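Beta-1,3-1,4-glucanase (Caldicellulosiruptor sp. F32, PDB 5H4R) probably hydrolyses the beta-glycosidic linkages of mixed-linkage beta-1,3-1,4-glucans such as lichenan, as a family 5 glycoside hydrolase. Local coordinates at residues Y149-V163 and D209-F221. The protein carries 1 engineered substitution. Residues are numbered along the deposited sequence; the frame is centred on the assembly and turned at random.
Sequences YYPNSQHLQTSIKYV and DAVEAINKLNQVF
Leu217 is a knob in a hole formed by Leu156, Ser159, Ile160 and Val163. The two helices, 156-173 and 205-226, are neighbours on the outside of the (beta/alpha)8 barrel of this family 5 enzyme. Their segments 156-163 and 209-221 run nearly parallel, at 26°, with axes 9.5 Å apart at their closest. Leu217 CD2 lies against the backbone, 3.6 Å from Ile160 N. Its other methyl, Leu217 CD1, turns to the Tyr149 ring in an off-centre CH-pi contact, 4.0 Å from the centroid. Val163 CG1 touches Val220 CG1 and Phe221 CB. On the more open side, Ile160 CD1 rests on Lys216 CE.

The loop before helix 156-173 packs through Pro151 CB, which meets Ile214 CG1 at 3.7 Å. Asp209 holds the same loop by its carboxylate. Ser153 N donates to the syn lone pair of Asp209 OD2 at 2.9 Å. Asp209 CG stands anti to the backbone N (chi1 177°), which carries the carboxylate to the loop. With an alanine here, Ser153 N would probably lose its acceptor and the loop would be held mainly by the Pro151 packing.

Behind this turn, Asn152 OD1 accepts from His155 N in an Asx motif. His155 ND1 also donates to Asn152 OD1, at 3.2 Å and in the carbonyl plane. A water donates to Asn218 OD1 at 2.7 Å and sits at the edge of the Tyr149 ring, beside OH.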
ATOM      1  N   TYR A 149       9.775  14.136   3.400  1.00 10.84           N
ATOM      2  CA  TYR A 149      10.219  13.279   2.294  1.00 11.92           C
ATOM      3  C   TYR A 149       9.956  14.028   0.991  1.00 13.05           C
ATOM      4  O   TYR A 149       8.799  14.296   0.647  1.00 14.15           O
ATOM      5  CB  TYR A 149       9.489  11.928   2.308  1.00 10.78           C
ATOM      6  CG  TYR A 149      10.019  10.921   1.305  1.00 11.16           C
ATOM      7  CD1 TYR A 149       9.910  11.145  -0.065  1.00 12.56           C
ATOM      8  CD2 TYR A 149      10.665   9.753   1.731  1.00 11.83           C
ATOM      9  CE1 TYR A 149      10.408  10.243  -0.981  1.00 14.56           C
ATOM     10  CE2 TYR A 149      11.156   8.845   0.814  1.00 12.92           C
ATOM     11  CZ  TYR A 149      11.017   9.092  -0.530  1.00 12.93           C
ATOM     12  OH  TYR A 149      11.514   8.179  -1.435  1.00 19.59           O
ATOM     13  N   TYR A 150      11.014  14.398   0.276  1.00 11.98           N
ATOM     14  CA  TYR A 150      10.800  14.983  -1.042  1.00 11.68           C
ATOM     15  C   TYR A 150      11.900  14.535  -2.009  1.00 15.12           C
ATOM     16  O   TYR A 150      13.090  14.789  -1.765  1.00 13.45           O
ATOM     17  CB  TYR A 150      10.725  16.513  -0.969  1.00 12.47           C
ATOM     18  CG  TYR A 150       9.893  17.089  -2.082  1.00 12.79           C
ATOM     19  CD1 TYR A 150       8.500  16.907  -2.101  1.00 13.75           C
ATOM     20  CD2 TYR A 150      10.483  17.751  -3.156  1.00 15.51           C
ATOM     21  CE1 TYR A 150       7.727  17.406  -3.125  1.00 14.46           C
ATOM     22  CE2 TYR A 150       9.724  18.245  -4.186  1.00 18.45           C
ATOM     23  CZ  TYR A 150       8.343  18.081  -4.167  1.00 15.53           C
ATOM     24  OH  TYR A 150       7.634  18.580  -5.229  1.00 18.86           O
ATOM     25  N   PRO A 151      11.546  13.882  -3.136  1.00 12.12           N
ATOM     26  CA  PRO A 151      12.578  13.226  -3.966  1.00 12.66           C
ATOM     27  C   PRO A 151      13.151  14.092  -5.082  1.00 13.83           C
ATOM     28  O   PRO A 151      12.903  13.871  -6.275  1.00 14.16           O
ATOM     29  CB  PRO A 151      11.819  12.021  -4.521  1.00 12.00           C
ATOM     30  CG  PRO A 151      10.419  12.566  -4.736  1.00 13.36           C
ATOM     31  CD  PRO A 151      10.181  13.470  -3.545  1.00 11.47           C
ATOM     32  N   ASN A 152      13.940  15.099  -4.717  1.00 14.60           N
ATOM     33  CA  ASN A 152      14.752  15.781  -5.707  1.00 15.89           C
ATOM     34  C   ASN A 152      16.054  16.228  -5.062  1.00 16.67           C
ATOM     35  O   ASN A 152      16.237  16.136  -3.843  1.00 16.73           O
ATOM     36  CB  ASN A 152      13.981  16.932  -6.389  1.00 19.18           C
ATOM     37  CG  ASN A 152      13.644  18.096  -5.468  1.00 25.39           C
ATOM     38  OD1 ASN A 152      14.067  18.175  -4.309  1.00 17.44           O
ATOM     39  ND2 ASN A 152      12.866  19.039  -6.017  1.00 23.46           N
ATOM     40  N   SER A 153      16.981  16.682  -5.907  1.00 16.33           N
ATOM     41  CA  SER A 153      18.310  17.032  -5.407  1.00 18.66           C
ATOM     42  C   SER A 153      18.235  18.199  -4.440  1.00 15.48           C
ATOM     43  O   SER A 153      18.964  18.227  -3.441  1.00 16.44           O
ATOM     44  CB  SER A 153      19.257  17.338  -6.573  1.00 22.57           C
ATOM     45  OG  SER A 153      19.638  16.127  -7.214  1.00 31.09           O
ATOM     46  N   GLN A 154      17.346  19.161  -4.706  1.00 15.80           N
ATOM     47  CA  GLN A 154      17.237  20.344  -3.859  1.00 18.59           C
ATOM     48  C   GLN A 154      16.929  19.978  -2.417  1.00 20.50           C
ATOM     49  O   GLN A 154      17.422  20.631  -1.488  1.00 20.56           O
ATOM     50  CB  GLN A 154      16.157  21.287  -4.395  1.00 20.00           C
ATOM     51  CG  GLN A 154      15.907  22.500  -3.516  1.00 25.65           C
ATOM     52  CD  GLN A 154      14.881  23.450  -4.108  1.00 60.02           C
ATOM     53  OE1 GLN A 154      14.220  23.133  -5.102  1.00 60.78           O
ATOM     54  NE2 GLN A 154      14.742  24.623  -3.496  1.00 54.30           N
ATOM     55  N   HIS A 155      16.092  18.958  -2.201  1.00 15.07           N
ATOM     56  CA  HIS A 155      15.651  18.603  -0.858  1.00 15.03           C
ATOM     57  C   HIS A 155      16.192  17.253  -0.411  1.00 15.95           C
ATOM     58  O   HIS A 155      15.732  16.713   0.601  1.00 16.34           O
ATOM     59  CB  HIS A 155      14.122  18.615  -0.792  1.00 16.86           C
ATOM     60  CG  HIS A 155      13.549  19.972  -1.028  1.00 17.62           C
ATOM     61  ND1 HIS A 155      12.953  20.340  -2.218  1.00 29.51           N
ATOM     62  CD2 HIS A 155      13.537  21.074  -0.244  1.00 20.64           C
ATOM     63  CE1 HIS A 155      12.559  21.599  -2.138  1.00 25.75           C
ATOM     64  NE2 HIS A 155      12.906  22.070  -0.955  1.00 24.71           N
ATOM     65  N   LEU A 156      17.172  16.700  -1.129  1.00 17.06           N
ATOM     66  CA  LEU A 156      17.588  15.325  -0.858  1.00 15.81           C
ATOM     67  C   LEU A 156      18.236  15.194   0.521  1.00 11.70           C
ATOM     68  O   LEU A 156      18.012  14.192   1.212  1.00 12.83           O
ATOM     69  CB  LEU A 156      18.533  14.828  -1.959  1.00 15.65           C
ATOM     70  CG  LEU A 156      19.028  13.376  -1.834  1.00 13.18           C
ATOM     71  CD1 LEU A 156      17.881  12.384  -1.870  1.00 22.47           C
ATOM     72  CD2 LEU A 156      20.043  13.066  -2.940  1.00 21.46           C
ATOM     73  N   GLN A 157      19.050  16.168   0.938  1.00 16.65           N
ATOM     74  CA  GLN A 157      19.735  16.035   2.224  1.00 15.74           C
ATOM     75  C   GLN A 157      18.730  15.961   3.378  1.00 19.11           C
ATOM     76  O   GLN A 157      18.856  15.116   4.277  1.00 17.52           O
ATOM     77  CB  GLN A 157      20.717  17.189   2.425  1.00 20.75           C
ATOM     78  CG  GLN A 157      21.363  17.190   3.801  1.00 30.67           C
ATOM     79  CD  GLN A 157      22.286  18.367   4.024  1.00 52.63           C
ATOM     80  OE1 GLN A 157      22.906  18.877   3.090  1.00 52.22           O
ATOM     81  NE2 GLN A 157      22.373  18.817   5.271  1.00 50.29           N
ATOM     82  N   THR A 158      17.711  16.820   3.359  1.00 15.13           N
ATOM     83  CA  THR A 158      16.661  16.733   4.374  1.00 13.56           C
ATOM     84  C   THR A 158      15.839  15.457   4.233  1.00 15.20           C
ATOM     85  O   THR A 158      15.427  14.868   5.241  1.00 13.42           O
ATOM     86  CB  THR A 158      15.781  17.964   4.284  1.00 17.47           C
ATOM     87  OG1 THR A 158      16.592  19.111   4.577  1.00 21.18           O
ATOM     88  CG2 THR A 158      14.653  17.886   5.297  1.00 20.23           C
ATOM     89  N   SER A 159      15.612  14.995   3.007  1.00 11.78           N
ATOM     90  CA  SER A 159      14.858  13.758   2.828  1.00 11.22           C
ATOM     91  C   SER A 159      15.607  12.557   3.397  1.00  9.40           C
ATOM     92  O   SER A 159      14.999  11.683   4.025  1.00 10.40           O
ATOM     93  CB  SER A 159      14.550  13.544   1.349  1.00 10.81           C
ATOM     94  OG  SER A 159      13.718  14.586   0.880  1.00 12.92           O
ATOM     95  N   ILE A 160      16.921  12.494   3.183  1.00 11.38           N
ATOM     96  CA  ILE A 160      17.743  11.445   3.786  1.00 12.01           C
ATOM     97  C   ILE A 160      17.612  11.481   5.303  1.00 12.00           C
ATOM     98  O   ILE A 160      17.429  10.446   5.952  1.00 12.17           O
ATOM     99  CB  ILE A 160      19.214  11.602   3.344  1.00 10.50           C
ATOM    100  CG1 ILE A 160      19.361  11.240   1.860  1.00 13.13           C
ATOM    101  CG2 ILE A 160      20.129  10.735   4.187  1.00 14.59           C
ATOM    102  CD1 ILE A 160      20.674  11.639   1.236  1.00 17.44           C
ATOM    103  N   LYS A 161      17.704  12.680   5.888  1.00 11.03           N
ATOM    104  CA  LYS A 161      17.603  12.824   7.338  1.00 12.09           C
ATOM    105  C   LYS A 161      16.258  12.337   7.845  1.00 10.53           C
ATOM    106  O   LYS A 161      16.167  11.693   8.901  1.00 10.51           O
ATOM    107  CB  LYS A 161      17.814  14.282   7.719  1.00 13.99           C
ATOM    108  CG  LYS A 161      17.856  14.538   9.185  1.00 15.98           C
ATOM    109  CD  LYS A 161      18.156  16.022   9.476  1.00 24.00           C
ATOM    110  CE  LYS A 161      18.370  16.304  10.954  1.00 33.48           C
ATOM    111  NZ  LYS A 161      19.642  15.746  11.488  1.00 66.84           N
ATOM    112  N   TYR A 162      15.190  12.651   7.104  1.00 10.11           N
ATOM    113  CA  TYR A 162      13.840  12.245   7.488  1.00 11.78           C
ATOM    114  C   TYR A 162      13.668  10.733   7.427  1.00 12.27           C
ATOM    115  O   TYR A 162      13.174  10.116   8.379  1.00 10.60           O
ATOM    116  CB  TYR A 162      12.815  12.939   6.577  1.00 14.03           C
ATOM    117  CG  TYR A 162      11.378  12.728   7.011  1.00 10.75           C
ATOM    118  CD1 TYR A 162      10.895  13.338   8.151  1.00 11.39           C
ATOM    119  CD2 TYR A 162      10.494  11.920   6.275  1.00 11.90           C
ATOM    120  CE1 TYR A 162       9.599  13.166   8.573  1.00 11.89           C
ATOM    121  CE2 TYR A 162       9.167  11.742   6.709  1.00 10.50           C
ATOM    122  CZ  TYR A 162       8.735  12.379   7.850  1.00 11.45           C
ATOM    123  OH  TYR A 162       7.450  12.254   8.339  1.00 12.49           O
ATOM    124  N   VAL A 163      14.056  10.116   6.308  1.00 12.16           N
ATOM    125  CA  VAL A 163      13.980   8.657   6.187  1.00 12.85           C
ATOM    126  C   VAL A 163      14.799   7.993   7.291  1.00 11.07           C
ATOM    127  O   VAL A 163      14.316   7.092   7.991  1.00 12.18           O
ATOM    128  CB  VAL A 163      14.439   8.216   4.781  1.00 11.77           C
ATOM    129  CG1 VAL A 163      14.537   6.687   4.687  1.00 11.53           C
ATOM    130  CG2 VAL A 163      13.494   8.741   3.728  1.00 12.78           C
ATOM    131  N   ASP A 209      16.111  12.961 -12.163  1.00 12.96           N
ATOM    132  CA  ASP A 209      16.627  13.294 -10.838  1.00 14.00           C
ATOM    133  C   ASP A 209      15.741  12.714  -9.735  1.00 12.73           C
ATOM    134  O   ASP A 209      16.242  12.209  -8.723  1.00 13.55           O
ATOM    135  CB  ASP A 209      16.731  14.807 -10.718  1.00 15.19           C
ATOM    136  CG  ASP A 209      17.182  15.261  -9.349  1.00 22.77           C
ATOM    137  OD1 ASP A 209      18.359  15.050  -8.989  1.00 23.85           O
ATOM    138  OD2 ASP A 209      16.365  15.868  -8.640  1.00 19.51           O
ATOM    139  N   ALA A 210      14.424  12.763  -9.922  1.00 11.95           N
ATOM    140  CA  ALA A 210      13.509  12.245  -8.904  1.00 11.66           C
ATOM    141  C   ALA A 210      13.604  10.724  -8.800  1.00 13.65           C
ATOM    142  O   ALA A 210      13.574  10.158  -7.696  1.00 11.51           O
ATOM    143  CB  ALA A 210      12.084  12.697  -9.212  1.00 12.71           C
ATOM    144  N   VAL A 211      13.749  10.043  -9.934  1.00 12.08           N
ATOM    145  CA  VAL A 211      13.934   8.591  -9.920  1.00 11.47           C
ATOM    146  C   VAL A 211      15.213   8.226  -9.181  1.00 14.32           C
ATOM    147  O   VAL A 211      15.241   7.287  -8.367  1.00 12.38           O
ATOM    148  CB  VAL A 211      13.922   8.058 -11.364  1.00 10.70           C
ATOM    149  CG1 VAL A 211      14.405   6.587 -11.422  1.00 13.75           C
ATOM    150  CG2 VAL A 211      12.534   8.151 -11.944  1.00 14.15           C
ATOM    151  N   GLU A 212      16.282   8.990  -9.414  1.00 10.23           N
ATOM    152  CA  GLU A 212      17.545   8.742  -8.727  1.00 11.92           C
ATOM    153  C   GLU A 212      17.416   9.011  -7.235  1.00 11.58           C
ATOM    154  O   GLU A 212      17.963   8.273  -6.410  1.00 12.62           O
ATOM    155  CB  GLU A 212      18.646   9.612  -9.334  1.00 15.73           C
ATOM    156  CG  GLU A 212      18.983   9.240 -10.778  1.00 23.70           C
ATOM    157  CD  GLU A 212      19.467   7.802 -10.935  1.00 43.55           C
ATOM    158  OE1 GLU A 212      20.544   7.484 -10.381  1.00 52.33           O
ATOM    159  OE2 GLU A 212      18.767   6.989 -11.601  1.00 32.33           O
ATOM    160  N   ALA A 213      16.714  10.079  -6.872  1.00 12.75           N
ATOM    161  CA  ALA A 213      16.539  10.387  -5.466  1.00 11.61           C
ATOM    162  C   ALA A 213      15.781   9.276  -4.760  1.00 11.86           C
ATOM    163  O   ALA A 213      16.101   8.938  -3.619  1.00 11.86           O
ATOM    164  CB  ALA A 213      15.804  11.717  -5.314  1.00 13.13           C
ATOM    165  N   ILE A 214      14.770   8.704  -5.423  1.00 10.59           N
ATOM    166  CA  ILE A 214      13.988   7.620  -4.825  1.00  9.45           C
ATOM    167  C   ILE A 214      14.862   6.391  -4.634  1.00 13.36           C
ATOM    168  O   ILE A 214      14.758   5.699  -3.611  1.00 11.47           O
ATOM    169  CB  ILE A 214      12.738   7.314  -5.676  1.00 10.09           C
ATOM    170  CG1 ILE A 214      11.701   8.429  -5.520  1.00 12.33           C
ATOM    171  CG2 ILE A 214      12.071   5.981  -5.238  1.00 12.26           C
ATOM    172  CD1 ILE A 214      10.591   8.371  -6.514  1.00 10.90           C
ATOM    173  N   ASN A 215      15.729   6.098  -5.606  1.00 11.40           N
ATOM    174  CA  ASN A 215      16.679   4.992  -5.445  1.00 10.63           C
ATOM    175  C   ASN A 215      17.553   5.212  -4.213  1.00 11.22           C
ATOM    176  O   ASN A 215      17.753   4.296  -3.407  1.00 11.77           O
ATOM    177  CB  ASN A 215      17.547   4.845  -6.693  1.00 10.74           C
ATOM    178  CG  ASN A 215      16.807   4.228  -7.872  1.00 12.09           C
ATOM    179  OD1 ASN A 215      15.800   3.542  -7.699  1.00 12.55           O
ATOM    180  ND2 ASN A 215      17.331   4.451  -9.086  1.00 12.52           N
ATOM    181  N   LYS A 216      18.068   6.434  -4.046  1.00  9.55           N
ATOM    182  CA  LYS A 216      18.922   6.746  -2.907  1.00 12.67           C
ATOM    183  C   LYS A 216      18.160   6.596  -1.601  1.00 10.80           C
ATOM    184  O   LYS A 216      18.670   6.030  -0.620  1.00 11.62           O
ATOM    185  CB  LYS A 216      19.458   8.174  -3.035  1.00 13.15           C
ATOM    186  CG  LYS A 216      20.155   8.722  -1.789  1.00 15.02           C
ATOM    187  CD  LYS A 216      21.466   7.958  -1.458  1.00 19.51           C
ATOM    188  CE  LYS A 216      22.254   8.676  -0.364  1.00 25.29           C
ATOM    189  NZ  LYS A 216      23.447   7.901   0.070  1.00 32.42           N
ATOM    190  N   LEU A 217      16.944   7.133  -1.556  1.00 10.41           N
ATOM    191  CA  LEU A 217      16.172   7.105  -0.317  1.00 10.52           C
ATOM    192  C   LEU A 217      15.709   5.695   0.028  1.00 12.00           C
ATOM    193  O   LEU A 217      15.597   5.362   1.213  1.00 11.02           O
ATOM    194  CB  LEU A 217      14.994   8.057  -0.442  1.00 11.76           C
ATOM    195  CG  LEU A 217      15.415   9.530  -0.549  1.00 11.46           C
ATOM    196  CD1 LEU A 217      14.278  10.434  -1.045  1.00 12.63           C
ATOM    197  CD2 LEU A 217      15.937  10.033   0.797  1.00 15.64           C
ATOM    198  N   ASN A 218      15.462   4.853  -0.978  1.00  9.45           N
ATOM    199  CA  ASN A 218      15.150   3.451  -0.710  1.00 10.64           C
ATOM    200  C   ASN A 218      16.365   2.712  -0.173  1.00  8.26           C
ATOM    201  O   ASN A 218      16.233   1.864   0.721  1.00 10.90           O
ATOM    202  CB  ASN A 218      14.623   2.754  -1.965  1.00 10.09           C
ATOM    203  CG  ASN A 218      13.164   3.051  -2.244  1.00  9.42           C
ATOM    204  OD1 ASN A 218      12.406   3.445  -1.363  1.00 10.93           O
ATOM    205  ND2 ASN A 218      12.747   2.804  -3.490  1.00  9.99           N
ATOM    206  N   GLN A 219      17.551   3.067  -0.637  1.00  9.91           N
ATOM    207  CA  GLN A 219      18.765   2.470  -0.091  1.00 13.85           C
ATOM    208  C   GLN A 219      19.009   2.928   1.342  1.00 11.89           C
ATOM    209  O   GLN A 219      19.402   2.128   2.201  1.00 14.03           O
ATOM    210  CB  GLN A 219      19.956   2.816  -0.984  1.00 10.17           C
ATOM    211  CG  GLN A 219      21.211   2.145  -0.549  1.00 11.20           C
ATOM    212  CD  GLN A 219      21.186   0.662  -0.817  1.00 16.11           C
ATOM    213  OE1 GLN A 219      21.140   0.222  -1.979  1.00 16.40           O
ATOM    214  NE2 GLN A 219      21.215  -0.121   0.238  1.00 19.62           N
ATOM    215  N   VAL A 220      18.768   4.216   1.627  1.00 11.73           N
ATOM    216  CA  VAL A 220      18.880   4.725   2.990  1.00 14.30           C
ATOM    217  C   VAL A 220      17.936   3.973   3.915  1.00 11.20           C
ATOM    218  O   VAL A 220      18.310   3.580   5.038  1.00 11.02           O
ATOM    219  CB  VAL A 220      18.604   6.241   2.996  1.00 11.38           C
ATOM    220  CG1 VAL A 220      18.466   6.783   4.414  1.00 14.30           C
ATOM    221  CG2 VAL A 220      19.725   6.961   2.270  1.00 16.73           C
ATOM    222  N   PHE A 221      16.699   3.767   3.464  1.00 10.61           N
ATOM    223  CA  PHE A 221      15.709   3.026   4.237  1.00 10.94           C
ATOM    224  C   PHE A 221      16.211   1.637   4.591  1.00  9.46           C
ATOM    225  O   PHE A 221      16.174   1.230   5.758  1.00  9.80           O
ATOM    226  CB  PHE A 221      14.396   2.956   3.442  1.00 11.63           C
ATOM    227  CG  PHE A 221      13.482   1.804   3.814  1.00  9.90           C
ATOM    228  CD1 PHE A 221      12.782   1.803   5.018  1.00  9.02           C
ATOM    229  CD2 PHE A 221      13.291   0.743   2.943  1.00  8.33           C
ATOM    230  CE1 PHE A 221      11.914   0.739   5.325  1.00  8.80           C
ATOM    231  CE2 PHE A 221      12.422  -0.298   3.255  1.00 10.95           C
ATOM    232  CZ  PHE A 221      11.743  -0.288   4.445  1.00  8.76           C
TER
HETATM  233  O   HOH W   1      12.492   5.627   0.293  1.00 23.80           O